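Putative molybdenum cofactor biosynthesis protein D2 (MoaD2) / thiamine S (Mycobacterium smegmatis, PDB 6JC0) is probably a ubiquitin-like sulfur-carrier protein of the MoaD/ThiS family that delivers sulfur during molybdenum cofactor biosynthesis. Local coordinates at residues C57-E63 / Q77-P83. Numbering follows the deposited sequence.
Sequences CSYLCDE and QTVDVLP
Val81 and Tyr59 point the same way from neighbouring antiparallel strands, the ring carbon Tyr59 CE1 lying 3.9 Å from Val81 CG1, which approaches the ring obliquely. That methyl is a bump with two neighbours: Cys57 SG meets it at 3.6 Å, so the small sulfur and the broad ring leave a hollow between them that a branched valine fills. Val81 CG1 stands anti to its backbone N (chi1 -179°), which turns it to this hollow. Further along the same face, Cys61 receives Gln77, whose OE1 comes to 3.2 Å from Cys61 CB, while its NE2 bonds back to Thr75 O. Helices 36-44 and 48-54 cover this apolar face, as in the ubiquitin-like β-grasp fold.

The opposite face carries Leu60 and Leu82, crossing at about a right angle with their CD1 atoms 3.9 Å apart. Beside them, Asp80 lies against the Leu60 methyl CD1, while its carboxylate forms a salt bridge with Arg12. Glu63 reaches the same arginine, a shared partner that would offset the repulsion between the two acids. Another protein's chain packs on Leu60 and Leu82.

Four backbone bonds join Ser58 to Leu82 and Leu60 to Asp80. Where strand 58-61 ends, Asp62 N donates to Thr78 O at 2.8 Å, and Asp62 OD1 takes Thr78 N at 3.1 Å, replacing a main-chain acceptor as the chain turns away. Water 2 links Thr78 O to Glu63 N. The chemistry thus implies a two-sided strand pair: oily toward the helices, mixed apolar and acidic toward a partner protein.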
ATOM      1  N   CYS B  57     -26.361  -4.748 -20.108  1.00 19.23           N
ATOM      2  CA  CYS B  57     -26.879  -4.704 -18.744  1.00 21.19           C
ATOM      3  C   CYS B  57     -27.047  -6.090 -18.125  1.00 18.51           C
ATOM      4  O   CYS B  57     -27.219  -7.086 -18.832  1.00 19.99           O
ATOM      5  CB  CYS B  57     -28.221  -3.965 -18.705  1.00 16.62           C
ATOM      6  SG  CYS B  57     -28.087  -2.171 -18.846  1.00 22.67           S
ATOM      7  N   SER B  58     -26.986  -6.141 -16.797  1.00 15.81           N
ATOM      8  CA  SER B  58     -27.415  -7.315 -16.050  1.00 17.82           C
ATOM      9  C   SER B  58     -28.723  -6.965 -15.357  1.00 19.63           C
ATOM     10  O   SER B  58     -29.154  -5.808 -15.393  1.00 22.08           O
ATOM     11  CB  SER B  58     -26.357  -7.760 -15.041  1.00 17.82           C
ATOM     12  OG  SER B  58     -26.116  -6.750 -14.082  1.00 23.32           O
ATOM     13  N   TYR B  59     -29.367  -7.950 -14.741  1.00 20.05           N
ATOM     14  CA  TYR B  59     -30.708  -7.733 -14.210  1.00 23.53           C
ATOM     15  C   TYR B  59     -30.950  -8.408 -12.867  1.00 25.24           C
ATOM     16  O   TYR B  59     -30.451  -9.506 -12.602  1.00 26.03           O
ATOM     17  CB  TYR B  59     -31.752  -8.205 -15.229  1.00 20.96           C
ATOM     18  CG  TYR B  59     -31.601  -7.523 -16.567  1.00 18.33           C
ATOM     19  CD1 TYR B  59     -32.208  -6.296 -16.815  1.00 14.20           C
ATOM     20  CD2 TYR B  59     -30.822  -8.085 -17.571  1.00 21.56           C
ATOM     21  CE1 TYR B  59     -32.053  -5.654 -18.032  1.00 10.69           C
ATOM     22  CE2 TYR B  59     -30.657  -7.449 -18.789  1.00 20.42           C
ATOM     23  CZ  TYR B  59     -31.280  -6.237 -19.014  1.00 16.20           C
ATOM     24  OH  TYR B  59     -31.126  -5.604 -20.225  1.00 19.87           O
ATOM     25  N   LEU B  60     -31.718  -7.727 -12.022  1.00 17.23           N
ATOM     26  CA  LEU B  60     -32.195  -8.299 -10.774  1.00 20.51           C
ATOM     27  C   LEU B  60     -33.714  -8.396 -10.785  1.00 18.03           C
ATOM     28  O   LEU B  60     -34.393  -7.507 -11.293  1.00 17.70           O
ATOM     29  CB  LEU B  60     -31.749  -7.455  -9.580  1.00 22.91           C
ATOM     30  CG  LEU B  60     -30.327  -6.900  -9.568  1.00 21.41           C
ATOM     31  CD1 LEU B  60     -30.168  -5.943  -8.401  1.00 18.35           C
ATOM     32  CD2 LEU B  60     -29.299  -8.023  -9.501  1.00 19.91           C
ATOM     33  N   CYS B  61     -34.238  -9.481 -10.230  1.00 18.65           N
ATOM     34  CA  CYS B  61     -35.667  -9.600  -9.959  1.00 17.94           C
ATOM     35  C   CYS B  61     -35.847  -9.634  -8.451  1.00 22.78           C
ATOM     36  O   CYS B  61     -35.410 -10.583  -7.801  1.00 26.85           O
ATOM     37  CB  CYS B  61     -36.255 -10.859 -10.599  1.00 17.31           C
ATOM     38  SG  CYS B  61     -36.375 -10.811 -12.398  1.00 21.51           S
ATOM     39  N   ASP B  62     -36.481  -8.599  -7.901  1.00 21.93           N
ATOM     40  CA  ASP B  62     -36.525  -8.396  -6.455  1.00 23.78           C
ATOM     41  C   ASP B  62     -35.110  -8.474  -5.882  1.00 23.61           C
ATOM     42  O   ASP B  62     -34.862  -9.166  -4.896  1.00 28.69           O
ATOM     43  CB  ASP B  62     -37.442  -9.419  -5.779  1.00 27.25           C
ATOM     44  CG  ASP B  62     -38.906  -9.228  -6.147  1.00 27.70           C
ATOM     45  OD1 ASP B  62     -39.270  -8.126  -6.608  1.00 26.99           O
ATOM     46  OD2 ASP B  62     -39.695 -10.179  -5.968  1.00 27.68           O
ATOM     47  N   GLU B  63     -34.189  -7.774  -6.540  1.00 23.72           N
ATOM     48  CA  GLU B  63     -32.779  -7.703  -6.147  1.00 25.87           C
ATOM     49  C   GLU B  63     -32.066  -9.059  -6.078  1.00 27.08           C
ATOM     50  O   GLU B  63     -31.045  -9.190  -5.406  1.00 26.63           O
ATOM     51  CB  GLU B  63     -32.640  -6.978  -4.804  1.00 29.01           C
ATOM     52  CG  GLU B  63     -33.084  -5.522  -4.853  1.00 31.51           C
ATOM     53  CD  GLU B  63     -32.728  -4.750  -3.596  1.00 36.07           C
ATOM     54  OE1 GLU B  63     -32.371  -5.387  -2.583  1.00 39.01           O
ATOM     55  OE2 GLU B  63     -32.803  -3.502  -3.623  1.00 36.12           O
ATOM     56  N   GLN B  77     -43.593  -7.910  -9.628  1.00 28.14           N
ATOM     57  CA  GLN B  77     -42.157  -7.972  -9.385  1.00 24.02           C
ATOM     58  C   GLN B  77     -41.466  -6.648  -9.634  1.00 19.67           C
ATOM     59  O   GLN B  77     -41.961  -5.817 -10.390  1.00 19.07           O
ATOM     60  CB  GLN B  77     -41.528  -9.015 -10.302  1.00 28.12           C
ATOM     61  CG  GLN B  77     -41.020 -10.252  -9.636  1.00 34.44           C
ATOM     62  CD  GLN B  77     -40.548 -11.254 -10.660  1.00 27.04           C
ATOM     63  OE1 GLN B  77     -39.362 -11.330 -10.968  1.00 23.43           O
ATOM     64  NE2 GLN B  77     -41.481 -12.024 -11.206  1.00 25.81           N
ATOM     65  N   THR B  78     -40.300  -6.474  -9.023  1.00 17.41           N
ATOM     66  CA  THR B  78     -39.434  -5.355  -9.357  1.00 20.21           C
ATOM     67  C   THR B  78     -38.244  -5.863 -10.159  1.00 17.02           C
ATOM     68  O   THR B  78     -37.521  -6.755  -9.713  1.00 19.09           O
ATOM     69  CB  THR B  78     -38.941  -4.621  -8.102  1.00 22.31           C
ATOM     70  OG1 THR B  78     -40.067  -4.103  -7.385  1.00 27.11           O
ATOM     71  CG2 THR B  78     -38.022  -3.473  -8.485  1.00 21.59           C
ATOM     72  N   VAL B  79     -38.058  -5.316 -11.354  1.00 17.82           N
ATOM     73  CA  VAL B  79     -36.911  -5.667 -12.179  1.00 17.05           C
ATOM     74  C   VAL B  79     -35.923  -4.501 -12.224  1.00 18.55           C
ATOM     75  O   VAL B  79     -36.268  -3.400 -12.665  1.00 13.25           O
ATOM     76  CB  VAL B  79     -37.332  -6.044 -13.617  1.00 14.29           C
ATOM     77  CG1 VAL B  79     -36.106  -6.335 -14.473  1.00 18.60           C
ATOM     78  CG2 VAL B  79     -38.268  -7.242 -13.610  1.00 11.53           C
ATOM     79  N   ASP B  80     -34.702  -4.738 -11.757  1.00 15.63           N
ATOM     80  CA  ASP B  80     -33.660  -3.709 -11.793  1.00 16.14           C
ATOM     81  C   ASP B  80     -32.767  -3.857 -13.025  1.00 18.34           C
ATOM     82  O   ASP B  80     -32.327  -4.958 -13.354  1.00 15.59           O
ATOM     83  CB  ASP B  80     -32.797  -3.759 -10.526  1.00 17.67           C
ATOM     84  CG  ASP B  80     -33.545  -3.308  -9.282  1.00 18.40           C
ATOM     85  OD1 ASP B  80     -34.694  -2.844  -9.408  1.00 25.33           O
ATOM     86  OD2 ASP B  80     -32.978  -3.406  -8.176  1.00 20.80           O
ATOM     87  N   VAL B  81     -32.490  -2.738 -13.689  1.00 16.38           N
ATOM     88  CA  VAL B  81     -31.625  -2.722 -14.863  1.00 15.16           C
ATOM     89  C   VAL B  81     -30.242  -2.167 -14.516  1.00 20.63           C
ATOM     90  O   VAL B  81     -30.093  -0.971 -14.241  1.00 17.05           O
ATOM     91  CB  VAL B  81     -32.238  -1.878 -16.002  1.00 11.88           C
ATOM     92  CG1 VAL B  81     -31.332  -1.905 -17.218  1.00 10.10           C
ATOM     93  CG2 VAL B  81     -33.624  -2.391 -16.354  1.00 15.55           C
ATOM     94  N   LEU B  82     -29.234  -3.037 -14.548  1.00 17.98           N
ATOM     95  CA  LEU B  82     -27.895  -2.700 -14.068  1.00 16.68           C
ATOM     96  C   LEU B  82     -26.852  -2.681 -15.184  1.00 19.19           C
ATOM     97  O   LEU B  82     -26.506  -3.727 -15.731  1.00 20.13           O
ATOM     98  CB  LEU B  82     -27.450  -3.697 -12.985  1.00 14.78           C
ATOM     99  CG  LEU B  82     -27.868  -3.485 -11.525  1.00 22.01           C
ATOM    100  CD1 LEU B  82     -29.369  -3.561 -11.351  1.00 24.18           C
ATOM    101  CD2 LEU B  82     -27.176  -4.497 -10.617  1.00 26.95           C
ATOM    102  N   PRO B  83     -26.332  -1.490 -15.516  1.00 16.86           N
ATOM    103  CA  PRO B  83     -25.233  -1.395 -16.484  1.00 18.32           C
ATOM    104  C   PRO B  83     -23.967  -2.037 -15.932  1.00 20.43           C
ATOM    105  O   PRO B  83     -23.911  -2.312 -14.729  1.00 18.66           O
ATOM    106  CB  PRO B  83     -25.048   0.121 -16.667  1.00 15.80           C
ATOM    107  CG  PRO B  83     -26.337   0.724 -16.207  1.00 17.75           C
ATOM    108  CD  PRO B  83     -26.793  -0.163 -15.081  1.00 19.60           C
TER
HETATM  109  O   HOH W   1     -24.192  -5.266 -14.463  1.00 22.03           O
HETATM  110  O   HOH W   2     -34.950  -5.919  -8.311  1.00 24.12           O